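Long-range contacts in bottromycin amidohydrolase (Streptomyces purpureus, PDB 6I5S), which probably hydrolyses an amide bond in a thiazoline-containing precursor as the zinc-dependent gatekeeper of bottromycin biosynthesis: residues V274-R279 with G346-P352; V91-V97 with A113-W118; I46-G51 with F374-K379; A265-P271 with E339-V345. All coordinates share one frame; numbering follows the deposited sequence. Where two conformers were deposited one is given.

Contact 1. Residues V274-R279 with G346-P352; sequences VAWRAR and GTDCGNP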
loop_
_atom_site.group_PDB
_atom_site.type_symbol
_atom_site.label_atom_id
_atom_site.label_comp_id
_atom_site.label_asym_id
_atom_site.label_seq_id
_atom_site.Cartn_x
_atom_site.Cartn_y
_atom_site.Cartn_z
ATOM N N VAL A 274 -4.325 -8.451 4.800
ATOM C CA VAL A 274 -3.025 -8.977 5.258
ATOM C C VAL A 274 -2.694 -8.504 6.663
ATOM O O VAL A 274 -2.080 -9.249 7.445
ATOM C CB VAL A 274 -1.910 -8.603 4.267
ATOM C CG1 VAL A 274 -1.776 -7.081 4.094
ATOM C CG2 VAL A 274 -0.563 -9.248 4.673
ATOM N N ALA A 275 -3.084 -7.277 7.011
ATOM C CA ALA A 275 -2.842 -6.763 8.368
ATOM C C ALA A 275 -3.782 -7.379 9.407
ATOM O O ALA A 275 -3.356 -7.712 10.524
ATOM C CB ALA A 275 -2.972 -5.214 8.351
ATOM N N TRP A 276 -5.071 -7.488 9.090
ATOM C CA TRP A 276 -5.984 -8.284 9.934
ATOM C C TRP A 276 -5.419 -9.678 10.216
ATOM O O TRP A 276 -5.412 -10.145 11.356
ATOM C CB TRP A 276 -7.329 -8.415 9.241
ATOM C CG TRP A 276 -8.339 -7.314 9.428
ATOM C CD1 TRP A 276 -8.685 -6.354 8.498
ATOM C CD2 TRP A 276 -9.150 -7.090 10.575
ATOM N NE1 TRP A 276 -9.700 -5.562 8.997
ATOM C CE2 TRP A 276 -10.014 -5.996 10.269
ATOM C CE3 TRP A 276 -9.287 -7.743 11.815
ATOM C CZ2 TRP A 276 -10.975 -5.521 11.169
ATOM C CZ3 TRP A 276 -10.261 -7.280 12.701
ATOM C CH2 TRP A 276 -11.077 -6.152 12.377
ATOM N N ARG A 277 -4.980 -10.361 9.161
ATOM C CA ARG A 277 -4.422 -11.710 9.289
ATOM C C ARG A 277 -3.230 -11.716 10.234
ATOM O O ARG A 277 -3.117 -12.554 11.114
ATOM C CB ARG A 277 -4.009 -12.192 7.894
ATOM C CG ARG A 277 -3.418 -13.625 7.783
ATOM C CD ARG A 277 -4.530 -14.704 7.847
ATOM N NE ARG A 277 -5.447 -14.525 6.730
ATOM C CZ ARG A 277 -6.610 -15.188 6.644
ATOM N NH1 ARG A 277 -7.420 -14.979 5.627
ATOM N NH2 ARG A 277 -6.981 -16.027 7.593
ATOM N N ALA A 278 -2.310 -10.770 10.062
ATOM C CA ALA A 278 -1.149 -10.744 10.949
ATOM C C ALA A 278 -1.514 -10.446 12.394
ATOM O O ALA A 278 -0.884 -10.989 13.305
ATOM C CB ALA A 278 -0.125 -9.715 10.408
ATOM N N ARG A 279 -2.555 -9.634 12.657
ATOM C CA ARG A 279 -2.946 -9.333 14.036
ATOM C C ARG A 279 -3.533 -10.527 14.779
ATOM O O ARG A 279 -3.605 -10.502 16.017
ATOM C CB ARG A 279 -3.959 -8.161 14.056
ATOM C CG ARG A 279 -3.391 -6.819 13.563
ATOM C CD ARG A 279 -4.491 -5.744 13.334
ATOM N NE ARG A 279 -4.071 -4.621 12.469
ATOM C CZ ARG A 279 -4.890 -3.873 11.715
ATOM N NH1 ARG A 279 -6.206 -4.089 11.676
ATOM N NH2 ARG A 279 -4.385 -2.918 10.964
ATOM N N GLY A 346 -4.009 -2.447 0.100
ATOM C CA GLY A 346 -3.141 -1.813 1.066
ATOM C C GLY A 346 -2.771 -2.818 2.137
ATOM O O GLY A 346 -3.466 -3.814 2.339
ATOM N N THR A 347 -1.671 -2.535 2.849
ATOM C CA THR A 347 -1.054 -3.552 3.691
ATOM C C THR A 347 -0.923 -3.211 5.164
ATOM O O THR A 347 -0.787 -4.138 5.974
ATOM C CB THR A 347 0.357 -3.880 3.192
ATOM O OG1 THR A 347 1.207 -2.725 3.274
ATOM C CG2 THR A 347 0.289 -4.396 1.770
ATOM N N ASP A 348 -0.899 -1.929 5.530
ATOM C CA ASP A 348 -0.459 -1.524 6.868
ATOM C C ASP A 348 0.944 -2.043 7.153
ATOM O O ASP A 348 1.289 -2.359 8.295
ATOM C CB ASP A 348 -1.467 -1.982 7.949
ATOM C CG ASP A 348 -1.891 -0.874 8.901
ATOM O OD1 ASP A 348 -1.353 0.232 8.883
ATOM O OD2 ASP A 348 -2.810 -1.142 9.684
ATOM N N CYS A 349 1.784 -2.094 6.112
ATOM C CA CYS A 349 3.148 -2.561 6.286
ATOM C C CYS A 349 3.833 -1.736 7.349
ATOM O O CYS A 349 3.644 -0.516 7.476
ATOM C CB CYS A 349 3.927 -2.587 4.973
ATOM S SG CYS A 349 4.101 -0.974 4.101
ATOM N N GLY A 350 4.694 -2.405 8.093
ATOM C CA GLY A 350 5.262 -1.860 9.311
ATOM C C GLY A 350 4.671 -2.458 10.564
ATOM O O GLY A 350 5.351 -2.538 11.577
ATOM N N ASN A 351 3.405 -2.850 10.515
ATOM C CA ASN A 351 2.815 -3.654 11.584
ATOM C C ASN A 351 3.581 -4.966 11.694
ATOM O O ASN A 351 4.213 -5.413 10.713
ATOM C CB ASN A 351 1.354 -3.969 11.290
ATOM C CG ASN A 351 0.413 -2.827 11.585
ATOM O OD1 ASN A 351 0.845 -1.710 11.748
ATOM N ND2 ASN A 351 -0.890 -3.107 11.597
ATOM N N PRO A 352 3.557 -5.615 12.865
ATOM C CA PRO A 352 4.364 -6.824 13.018
ATOM C C PRO A 352 4.114 -7.885 11.955
ATOM O O PRO A 352 2.974 -8.262 11.675
ATOM C CB PRO A 352 3.988 -7.288 14.413
ATOM C CG PRO A 352 3.658 -5.991 15.182
ATOM C CD PRO A 352 2.960 -5.179 14.159
HETATM O O HOH W 1 -1.167 -6.031 11.380
#

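Contact 2. Residues V91-V97 with A113-W118; sequences VDAHAHV and AYRQLW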
loop_
_atom_site.group_PDB
_atom_site.type_symbol
_atom_site.label_atom_id
_atom_site.label_comp_id
_atom_site.label_asym_id
_atom_site.label_seq_id
_atom_site.Cartn_x
_atom_site.Cartn_y
_atom_site.Cartn_z
ATOM N N VAL A 91 0.323 0.315 -6.511
ATOM C CA VAL A 91 0.168 1.295 -5.439
ATOM C C VAL A 91 -0.191 0.552 -4.169
ATOM O O VAL A 91 -1.259 -0.084 -4.090
ATOM C CB VAL A 91 -0.912 2.339 -5.758
ATOM C CG1 VAL A 91 -0.859 3.457 -4.643
ATOM C CG2 VAL A 91 -0.677 2.922 -7.166
ATOM N N ASP A 92 0.685 0.623 -3.160
ATOM C CA ASP A 92 0.287 0.159 -1.829
ATOM C C ASP A 92 -0.595 1.239 -1.198
ATOM O O ASP A 92 -0.109 2.312 -0.806
ATOM C CB ASP A 92 1.485 -0.173 -0.943
ATOM C CG ASP A 92 1.066 -0.805 0.383
ATOM O OD1 ASP A 92 1.875 -1.516 0.962
ATOM O OD2 ASP A 92 -0.085 -0.569 0.863
ATOM N N ALA A 93 -1.876 0.952 -1.106
ATOM C CA ALA A 93 -2.853 1.967 -0.691
ATOM C C ALA A 93 -2.887 2.237 0.817
ATOM O O ALA A 93 -3.651 3.115 1.270
ATOM C CB ALA A 93 -4.224 1.580 -1.180
ATOM N N HIS A 94 -2.066 1.564 1.603
ATOM C CA HIS A 94 -2.007 1.858 3.030
ATOM C C HIS A 94 -0.640 1.432 3.544
ATOM O O HIS A 94 -0.515 0.348 4.106
ATOM C CB HIS A 94 -3.095 1.116 3.783
ATOM C CG HIS A 94 -3.327 1.602 5.200
ATOM N ND1 HIS A 94 -4.558 2.034 5.651
ATOM C CD2 HIS A 94 -2.482 1.728 6.255
ATOM C CE1 HIS A 94 -4.447 2.426 6.910
ATOM N NE2 HIS A 94 -3.212 2.223 7.313
ATOM N N ALA A 95 0.387 2.260 3.377
ATOM C CA ALA A 95 1.735 1.913 3.805
ATOM C C ALA A 95 2.167 2.867 4.912
ATOM O O ALA A 95 1.661 3.987 5.018
ATOM C CB ALA A 95 2.733 1.954 2.639
ATOM N N HIS A 96 3.014 2.364 5.805
ATOM C CA HIS A 96 3.640 3.155 6.858
ATOM C C HIS A 96 5.145 3.055 6.594
ATOM O O HIS A 96 5.854 2.265 7.209
ATOM C CB HIS A 96 3.251 2.673 8.239
ATOM C CG HIS A 96 1.808 2.938 8.560
ATOM N ND1 HIS A 96 1.323 4.204 8.824
ATOM C CD2 HIS A 96 0.738 2.113 8.597
ATOM C CE1 HIS A 96 0.022 4.140 9.034
ATOM N NE2 HIS A 96 -0.356 2.883 8.902
ATOM N N VAL A 97 5.606 3.859 5.653
ATOM C CA VAL A 97 7.016 3.929 5.282
ATOM C C VAL A 97 7.731 4.741 6.343
ATOM O O VAL A 97 7.385 5.903 6.583
ATOM C CB VAL A 97 7.157 4.550 3.905
ATOM C CG1 VAL A 97 8.612 4.904 3.641
ATOM C CG2 VAL A 97 6.588 3.566 2.890
ATOM N N ALA A 113 4.258 3.559 -6.131
ATOM C CA ALA A 113 3.611 4.638 -5.398
ATOM C C ALA A 113 2.946 4.028 -4.153
ATOM O O ALA A 113 2.728 2.817 -4.065
ATOM C CB ALA A 113 2.570 5.352 -6.256
ATOM N N TYR A 114 2.739 4.860 -3.147
ATOM C CA TYR A 114 2.060 4.389 -1.946
ATOM C C TYR A 114 1.325 5.577 -1.310
ATOM O O TYR A 114 1.756 6.735 -1.444
ATOM C CB TYR A 114 3.056 3.762 -0.958
ATOM C CG TYR A 114 4.157 4.715 -0.441
ATOM C CD1 TYR A 114 4.049 5.360 0.799
ATOM C CD2 TYR A 114 5.309 4.943 -1.189
ATOM C CE1 TYR A 114 5.033 6.247 1.246
ATOM C CE2 TYR A 114 6.339 5.819 -0.743
ATOM C CZ TYR A 114 6.206 6.437 0.488
ATOM O OH TYR A 114 7.157 7.263 0.922
ATOM N N ARG A 115 0.240 5.255 -0.603
ATOM C CA ARG A 115 -0.408 6.192 0.323
ATOM C C ARG A 115 0.221 6.010 1.697
ATOM O O ARG A 115 0.176 4.927 2.306
ATOM C CB ARG A 115 -1.920 6.002 0.380
ATOM C CG ARG A 115 -2.602 6.222 -0.941
ATOM C CD ARG A 115 -4.137 6.388 -0.785
ATOM N NE ARG A 115 -4.745 5.286 0.002
ATOM C CZ ARG A 115 -5.988 5.265 0.473
ATOM N NH1 ARG A 115 -6.437 4.235 1.179
ATOM N NH2 ARG A 115 -6.861 6.260 0.239
ATOM N N GLN A 116 0.786 7.086 2.190
ATOM C CA GLN A 116 1.349 7.172 3.536
ATOM C C GLN A 116 0.271 7.714 4.445
ATOM O O GLN A 116 0.016 8.920 4.464
ATOM C CB GLN A 116 2.567 8.078 3.565
ATOM C CG GLN A 116 3.139 8.282 4.962
ATOM C CD GLN A 116 3.753 7.016 5.528
ATOM O OE1 GLN A 116 4.211 6.146 4.791
ATOM N NE2 GLN A 116 3.760 6.908 6.836
ATOM N N LEU A 117 -0.357 6.822 5.198
ATOM C CA LEU A 117 -1.542 7.192 5.966
ATOM C C LEU A 117 -1.209 7.665 7.375
ATOM O O LEU A 117 -2.110 7.797 8.213
ATOM C CB LEU A 117 -2.537 6.009 5.960
ATOM C CG LEU A 117 -3.756 6.405 5.124
ATOM C CD1 LEU A 117 -3.428 6.813 3.723
ATOM C CD2 LEU A 117 -4.745 5.273 5.107
ATOM N N TRP A 118 0.046 7.977 7.639
ATOM C CA TRP A 118 0.462 8.735 8.797
ATOM C C TRP A 118 1.606 9.607 8.300
ATOM O O TRP A 118 2.752 9.337 8.568
ATOM C CB TRP A 118 0.907 7.832 9.950
ATOM C CG TRP A 118 0.725 8.440 11.251
ATOM C CD1 TRP A 118 1.292 9.591 11.712
ATOM C CD2 TRP A 118 -0.091 7.930 12.306
ATOM N NE1 TRP A 118 0.871 9.837 13.002
ATOM C CE2 TRP A 118 0.026 8.826 13.389
ATOM C CE3 TRP A 118 -0.913 6.799 12.441
ATOM C CZ2 TRP A 118 -0.646 8.625 14.597
ATOM C CZ3 TRP A 118 -1.586 6.604 13.638
ATOM C CH2 TRP A 118 -1.446 7.514 14.702
#

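Contact 3. Residues I46-G51 with F374-K379; sequences IDAATG and FGAVLK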
loop_
_atom_site.group_PDB
_atom_site.type_symbol
_atom_site.label_atom_id
_atom_site.label_comp_id
_atom_site.label_asym_id
_atom_site.label_seq_id
_atom_site.Cartn_x
_atom_site.Cartn_y
_atom_site.Cartn_z
ATOM N N ILE A 46 -1.127 -4.891 -20.475
ATOM C CA ILE A 46 -2.284 -5.504 -19.831
ATOM C C ILE A 46 -3.213 -4.406 -19.324
ATOM O O ILE A 46 -2.776 -3.462 -18.648
ATOM C CB ILE A 46 -1.825 -6.443 -18.706
ATOM C CG1 ILE A 46 -1.002 -7.601 -19.328
ATOM C CG2 ILE A 46 -3.005 -6.971 -17.915
ATOM C CD1 ILE A 46 -0.395 -8.515 -18.293
ATOM N N ASP A 47 -4.485 -4.508 -19.695
ATOM C CA ASP A 47 -5.479 -3.483 -19.373
ATOM C C ASP A 47 -5.778 -3.524 -17.888
ATOM O O ASP A 47 -6.234 -4.541 -17.378
ATOM C CB ASP A 47 -6.764 -3.712 -20.170
ATOM C CG ASP A 47 -7.725 -2.532 -20.092
ATOM O OD1 ASP A 47 -7.313 -1.460 -19.614
ATOM O OD2 ASP A 47 -8.894 -2.675 -20.515
ATOM N N ALA A 48 -5.532 -2.413 -17.196
ATOM C CA ALA A 48 -5.606 -2.406 -15.737
ATOM C C ALA A 48 -6.980 -2.819 -15.216
ATOM O O ALA A 48 -7.086 -3.247 -14.062
ATOM C CB ALA A 48 -5.241 -1.021 -15.203
ATOM N N ALA A 49 -8.026 -2.698 -16.035
ATOM C CA ALA A 49 -9.378 -3.065 -15.631
ATOM C C ALA A 49 -9.738 -4.514 -15.964
ATOM O O ALA A 49 -10.325 -5.211 -15.127
ATOM C CB ALA A 49 -10.380 -2.118 -16.294
ATOM N N THR A 50 -9.414 -4.987 -17.170
ATOM C CA THR A 50 -9.906 -6.272 -17.653
ATOM C C THR A 50 -8.887 -7.402 -17.595
ATOM O O THR A 50 -9.279 -8.567 -17.696
ATOM C CB THR A 50 -10.380 -6.143 -19.103
ATOM O OG1 THR A 50 -9.248 -6.163 -19.974
ATOM C CG2 THR A 50 -11.117 -4.821 -19.306
ATOM N N GLY A 51 -7.595 -7.102 -17.490
ATOM C CA GLY A 51 -6.582 -8.129 -17.495
ATOM C C GLY A 51 -6.272 -8.689 -18.858
ATOM O O GLY A 51 -5.379 -9.545 -18.972
ATOM N N PHE A 374 -8.407 -11.961 -11.495
ATOM C CA PHE A 374 -7.145 -11.323 -11.832
ATOM C C PHE A 374 -7.368 -9.865 -12.235
ATOM O O PHE A 374 -6.669 -8.961 -11.765
ATOM C CB PHE A 374 -6.442 -12.076 -12.970
ATOM C CG PHE A 374 -5.255 -11.353 -13.507
ATOM C CD1 PHE A 374 -4.080 -11.294 -12.785
ATOM C CD2 PHE A 374 -5.297 -10.728 -14.736
ATOM C CE1 PHE A 374 -3.012 -10.622 -13.258
ATOM C CE2 PHE A 374 -4.186 -10.037 -15.215
ATOM C CZ PHE A 374 -3.058 -9.989 -14.481
ATOM N N GLY A 375 -8.330 -9.634 -13.126
ATOM C CA GLY A 375 -8.605 -8.282 -13.595
ATOM C C GLY A 375 -9.014 -7.355 -12.474
ATOM O O GLY A 375 -8.542 -6.222 -12.398
ATOM N N ALA A 376 -9.907 -7.827 -11.589
ATOM C CA ALA A 376 -10.373 -7.011 -10.477
ATOM C C ALA A 376 -9.232 -6.653 -9.537
ATOM O O ALA A 376 -9.119 -5.505 -9.074
ATOM C CB ALA A 376 -11.490 -7.749 -9.728
ATOM N N VAL A 377 -8.385 -7.628 -9.216
ATOM C CA VAL A 377 -7.336 -7.317 -8.257
ATOM C C VAL A 377 -6.269 -6.437 -8.912
ATOM O O VAL A 377 -5.715 -5.517 -8.273
ATOM C CB VAL A 377 -6.778 -8.620 -7.654
ATOM C CG1 VAL A 377 -5.867 -9.332 -8.634
ATOM C CG2 VAL A 377 -6.091 -8.339 -6.355
ATOM N N LEU A 378 -6.039 -6.616 -10.213
ATOM C CA LEU A 378 -5.120 -5.715 -10.902
ATOM C C LEU A 378 -5.653 -4.281 -10.926
ATOM O O LEU A 378 -4.898 -3.318 -10.712
ATOM C CB LEU A 378 -4.858 -6.190 -12.326
ATOM C CG LEU A 378 -3.806 -5.364 -13.101
ATOM C CD1 LEU A 378 -2.447 -5.333 -12.393
ATOM C CD2 LEU A 378 -3.659 -5.835 -14.532
ATOM N N LYS A 379 -6.953 -4.109 -11.190
ATOM C CA LYS A 379 -7.567 -2.787 -11.140
ATOM C C LYS A 379 -7.423 -2.154 -9.758
ATOM O O LYS A 379 -7.116 -0.973 -9.642
ATOM C CB LYS A 379 -9.043 -2.871 -11.547
ATOM C CG LYS A 379 -9.730 -1.550 -11.638
ATOM C CD LYS A 379 -11.196 -1.662 -12.107
ATOM C CE LYS A 379 -11.750 -0.257 -12.433
ATOM N NZ LYS A 379 -13.167 -0.277 -12.870
#

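Contact 4. Residues A265-P271 with E339-V345; sequences AGHFVCP and EGARLLV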
loop_
_atom_site.group_PDB
_atom_site.type_symbol
_atom_site.label_atom_id
_atom_site.label_comp_id
_atom_site.label_asym_id
_atom_site.label_seq_id
_atom_site.Cartn_x
_atom_site.Cartn_y
_atom_site.Cartn_z
ATOM N N ALA A 265 -21.526 1.403 -2.986
ATOM C CA ALA A 265 -21.288 1.439 -4.424
ATOM C C ALA A 265 -20.622 2.742 -4.818
ATOM O O ALA A 265 -21.062 3.817 -4.423
ATOM C CB ALA A 265 -22.601 1.251 -5.185
ATOM N N GLY A 266 -19.529 2.637 -5.580
ATOM C CA GLY A 266 -18.742 3.767 -5.993
ATOM C C GLY A 266 -17.734 4.267 -4.999
ATOM O O GLY A 266 -16.959 5.161 -5.338
ATOM N N HIS A 267 -17.691 3.726 -3.801
ATOM C CA HIS A 267 -16.771 4.229 -2.803
ATOM C C HIS A 267 -15.548 3.325 -2.673
ATOM O O HIS A 267 -15.616 2.108 -2.880
ATOM C CB HIS A 267 -17.511 4.383 -1.492
ATOM C CG HIS A 267 -18.592 5.418 -1.578
ATOM N ND1 HIS A 267 -19.926 5.118 -1.446
ATOM C CD2 HIS A 267 -18.533 6.746 -1.868
ATOM C CE1 HIS A 267 -20.644 6.215 -1.611
ATOM N NE2 HIS A 267 -19.823 7.218 -1.858
ATOM N N PHE A 268 -14.408 3.955 -2.350
ATOM C CA PHE A 268 -13.125 3.277 -2.279
ATOM C C PHE A 268 -12.980 2.652 -0.907
ATOM O O PHE A 268 -13.117 3.349 0.100
ATOM C CB PHE A 268 -11.979 4.225 -2.514
ATOM C CG PHE A 268 -11.941 4.804 -3.922
ATOM C CD1 PHE A 268 -11.346 4.110 -4.946
ATOM C CD2 PHE A 268 -12.557 6.004 -4.205
ATOM C CE1 PHE A 268 -11.314 4.627 -6.223
ATOM C CE2 PHE A 268 -12.509 6.538 -5.466
ATOM C CZ PHE A 268 -11.873 5.846 -6.482
ATOM N N VAL A 269 -12.677 1.348 -0.882
ATOM C CA VAL A 269 -12.557 0.549 0.334
ATOM C C VAL A 269 -11.193 -0.139 0.317
ATOM O O VAL A 269 -10.896 -0.854 -0.621
ATOM C CB VAL A 269 -13.689 -0.496 0.421
ATOM C CG1 VAL A 269 -13.444 -1.445 1.572
ATOM C CG2 VAL A 269 -15.006 0.213 0.564
ATOM N N CYS A 270 -10.389 0.064 1.358
ATOM C CA CYS A 270 -9.053 -0.517 1.486
ATOM C C CYS A 270 -9.067 -1.438 2.701
ATOM O O CYS A 270 -8.844 -0.993 3.825
ATOM C CB CYS A 270 -7.993 0.595 1.621
ATOM S SG CYS A 270 -6.358 -0.066 1.664
ATOM N N PRO A 271 -9.319 -2.744 2.520
ATOM C CA PRO A 271 -9.599 -3.605 3.689
ATOM C C PRO A 271 -8.378 -4.053 4.479
ATOM O O PRO A 271 -8.539 -4.518 5.616
ATOM C CB PRO A 271 -10.337 -4.813 3.072
ATOM C CG PRO A 271 -9.908 -4.846 1.624
ATOM C CD PRO A 271 -9.684 -3.370 1.235
ATOM N N GLU A 339 -21.097 -5.349 -5.120
ATOM C CA GLU A 339 -22.094 -4.265 -5.053
ATOM C C GLU A 339 -21.604 -2.980 -5.713
ATOM O O GLU A 339 -22.356 -2.009 -5.761
ATOM C CB GLU A 339 -22.486 -3.957 -3.603
ATOM C CG GLU A 339 -23.185 -5.084 -2.883
ATOM C CD GLU A 339 -24.569 -5.319 -3.405
ATOM O OE1 GLU A 339 -25.153 -4.380 -3.997
ATOM O OE2 GLU A 339 -25.078 -6.436 -3.217
ATOM N N GLY A 340 -20.364 -2.931 -6.188
ATOM C CA GLY A 340 -19.851 -1.770 -6.882
ATOM C C GLY A 340 -18.847 -0.942 -6.106
ATOM O O GLY A 340 -18.464 0.131 -6.596
ATOM N N ALA A 341 -18.483 -1.339 -4.884
ATOM C CA ALA A 341 -17.391 -0.676 -4.180
ATOM C C ALA A 341 -16.095 -0.836 -4.975
ATOM O O ALA A 341 -15.928 -1.753 -5.777
ATOM C CB ALA A 341 -17.154 -1.250 -2.782
ATOM N N ARG A 342 -15.164 0.051 -4.707
ATOM C CA ARG A 342 -13.918 0.139 -5.460
ATOM C C ARG A 342 -12.821 -0.274 -4.497
ATOM O O ARG A 342 -12.328 0.514 -3.687
ATOM C CB ARG A 342 -13.733 1.558 -6.066
ATOM C CG ARG A 342 -14.849 1.915 -7.063
ATOM C CD ARG A 342 -14.758 3.350 -7.584
ATOM N NE ARG A 342 -13.687 3.390 -8.576
ATOM C CZ ARG A 342 -13.354 4.475 -9.269
ATOM N NH1 ARG A 342 -14.026 5.610 -9.102
ATOM N NH2 ARG A 342 -12.353 4.425 -10.125
ATOM N N LEU A 343 -12.383 -1.506 -4.630
ATOM C CA LEU A 343 -11.396 -2.019 -3.693
ATOM C C LEU A 343 -9.991 -1.498 -4.007
ATOM O O LEU A 343 -9.668 -1.160 -5.142
ATOM C CB LEU A 343 -11.369 -3.529 -3.712
ATOM C CG LEU A 343 -12.565 -4.211 -3.075
ATOM C CD1 LEU A 343 -12.413 -5.755 -3.309
ATOM C CD2 LEU A 343 -12.672 -3.938 -1.642
ATOM N N LEU A 344 -9.175 -1.442 -2.962
ATOM C CA LEU A 344 -7.769 -1.026 -3.027
ATOM C C LEU A 344 -6.935 -2.082 -2.323
ATOM O O LEU A 344 -7.414 -2.826 -1.449
ATOM C CB LEU A 344 -7.558 0.363 -2.335
ATOM C CG LEU A 344 -8.412 1.499 -2.878
ATOM C CD1 LEU A 344 -8.337 2.713 -1.919
ATOM C CD2 LEU A 344 -7.861 1.894 -4.265
ATOM N N VAL A 345 -5.663 -2.133 -2.688
ATOM C CA VAL A 345 -4.720 -3.094 -2.134
ATOM C C VAL A 345 -3.785 -2.343 -1.210
ATOM O O VAL A 345 -2.874 -1.644 -1.687
ATOM C CB VAL A 345 -3.935 -3.815 -3.228
ATOM C CG1 VAL A 345 -3.071 -4.816 -2.606
ATOM C CG2 VAL A 345 -4.834 -4.429 -4.273
HETATM O O HOH W 2 -16.443 6.288 -7.731
#

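Contact 1. Residues V274-R279 with G346-P352
A275 turns its methyl toward the loop, where CB rests 3.4 Å from the carbonyl O of T347, with CB of D348 close on the same methyl. One residue earlier, V274 puts CG1 between its own backbone N and carbonyl carbon (chi1 59°), which lays that branch 3.6 Å from T347 CA and just within reach of the threonine's CB and CG2. T347 OG1 takes the N-H of C349 at 3.0 Å, an ST turn, and also pairs with D92. A valine here would probably leave both D92 and the C349 N-H without this partner and let the loop shift just where D348 is held. In the barrel of the amidohydrolase superfamily, such an aspartate follows the last strand as a metal ligand, and here D348 OD1 binds zinc together with H94 and H96. The carboxylate's other oxygen, OD2, lies 2.7 Å from R279 NH2 in a salt bridge, the carboxylate plane turned 77° from the guanidinium; R279 was modelled in two conformers, so this bridge is provisional. A type II turn from D348 brings N351 round to the same helix, where ND2 gives a hydrogen bond to a water that in turn donates to A275 O at 2.9 Å.

Contact 2. Residues V91-V97 with A113-W118
The carbonyl O of A93 is gripped by two nitrogens of R115: NE at 2.7 Å, the oxygen lying close to the guanidinium plane, and NH1 in a weaker bond. A bend at chi3 (-52°) folds the arginine back to this oxygen, and E228 and S226 hold its far end. Here the parallel strands shift register by one, a beta bulge, before A95 N meets R115 O at 2.9 Å, almost straight. H94 and H96 form the His-X-His pair of the amidohydrolase metal site, and both bind zinc through NE2; H94 ND1 is hydrogen-bonded to E228 as well. L117 sets CB over the H94 ring face, 4.2 Å from its centre. Q116 OE1 offers a lone pair to V97 N at 2.8 Å, while NE2 reaches W118 O from above the carbonyl plane. A leucine in place of Q116 would probably leave V97 N without its acceptor and free the chain beside H96 to move. V97 CG2 sits over one face of the Y114 ring, 3.8 Å from the centroid. Strands 84-95 and 111-116 form a beta-alpha-beta unit with helix 100-108, which packs on V97 and Y114; helix 383-388 touches V91, and strand 139-142 continues the sheet.

Contact 3. Residues I46-G51 with F374-K379
The loop I46-G51 curls against the first turns of helix 374-381 so closely that G51 CA and G375 CA are 4.4 Å apart. It leaves strand 43-45 in the part of the chain that, as in other amidohydrolases, probably belongs to the small beta domain beside the catalytic barrel, so the contact joins that region to helix 374-381, which follows helix 358-369. Glycine on both sides permits the approach: a beta carbon on G51, whose phi is positive, would run into the F374 ring, and one on G375 would press on the carbonyl oxygens of A49 and T50. Within the loop, G51 N closes a turn onto D47 O. I46, L378 and F374 make the apolar part of the contact. L378 carries CG anti to its backbone N (chi1 -175°), and from there CD2 reaches I46 CG2 at 3.6 Å, the two chains crossing at about a right angle. F374 presents the edge of its ring, with CE2 3.8 Å from G51 CA and I46 CG2 near the same edge. I46 also packs on Y85 and P409, and A48 on P88 and A383. K379 runs out fully extended beyond CG, its aliphatic stem passing beside A49. At the base of that stem the carbonyl O of A48 sits 3.0 Å from K379 CA and 3.2 Å from its CB, while K379 N makes its helical bond to G375 O.

Contact 4. Residues A265-P271 with E339-V345
R342 leans alongside F268 for its whole length, the two side chains pointing the same way from neighbouring parallel strands. Its CB begins 3.7 Å from F268 CD1. CD then passes over the ring face, a CH-pi contact, with the carbonyl O of G266 3.6 Å from CD. A bend at chi3 (77°) turns the rest of the chain over the ring: NE lies close to CE1, and CZ comes 3.4 Å from F268 CZ, which sits under the centre of the guanidinium with the two planes 34° apart. At the tip, NH1 hands a hydrogen bond to a water that itself donates to G266 O, while NH2 forms salt bridges to D384 and D387. The backbones beneath are paired as adjacent parallel strands, probably of the catalytic barrel, with R342 N on H267 O at 2.8 Å and V269 N on R342 O at 2.9 Å. Before the strands, G266 N bonds to O of G340, the glycine that ends helix 316-338 in a Schellman motif. L343 CD2 lies 4.1 Å from V269 CB on the opposite side of the sheet from R342, and L344 packs against C270 and F268. On the side of V269 and L343 the contacts are thus apolar, while on the other the guanidinium lies over F268 CZ with carboxylates of helix 383-388 at its end, an arrangement likely to keep it from turning.

Contacts 1 and 2 meet at the metal: their centres are 12 Å apart, D348 N probably hydrogen-bonds to H94 O at 2.7 Å, and the two supply D348, H94 and H96 to one zinc, whose remaining protein ligand is the carboxylated lysine at position 183. That lysine also binds the second zinc, with H210 and H229. In contact 4, V345 is followed directly by G346 of contact 1, and V345 O accepts from A93 N of contact 2 at 2.8 Å; the side chain of C270 is about 9 Å from a zinc. Contact 3, about 8 Å from contact 2 at the nearest atoms, packs on contact 4 with V377 O 4.2 Å from V345 CG2.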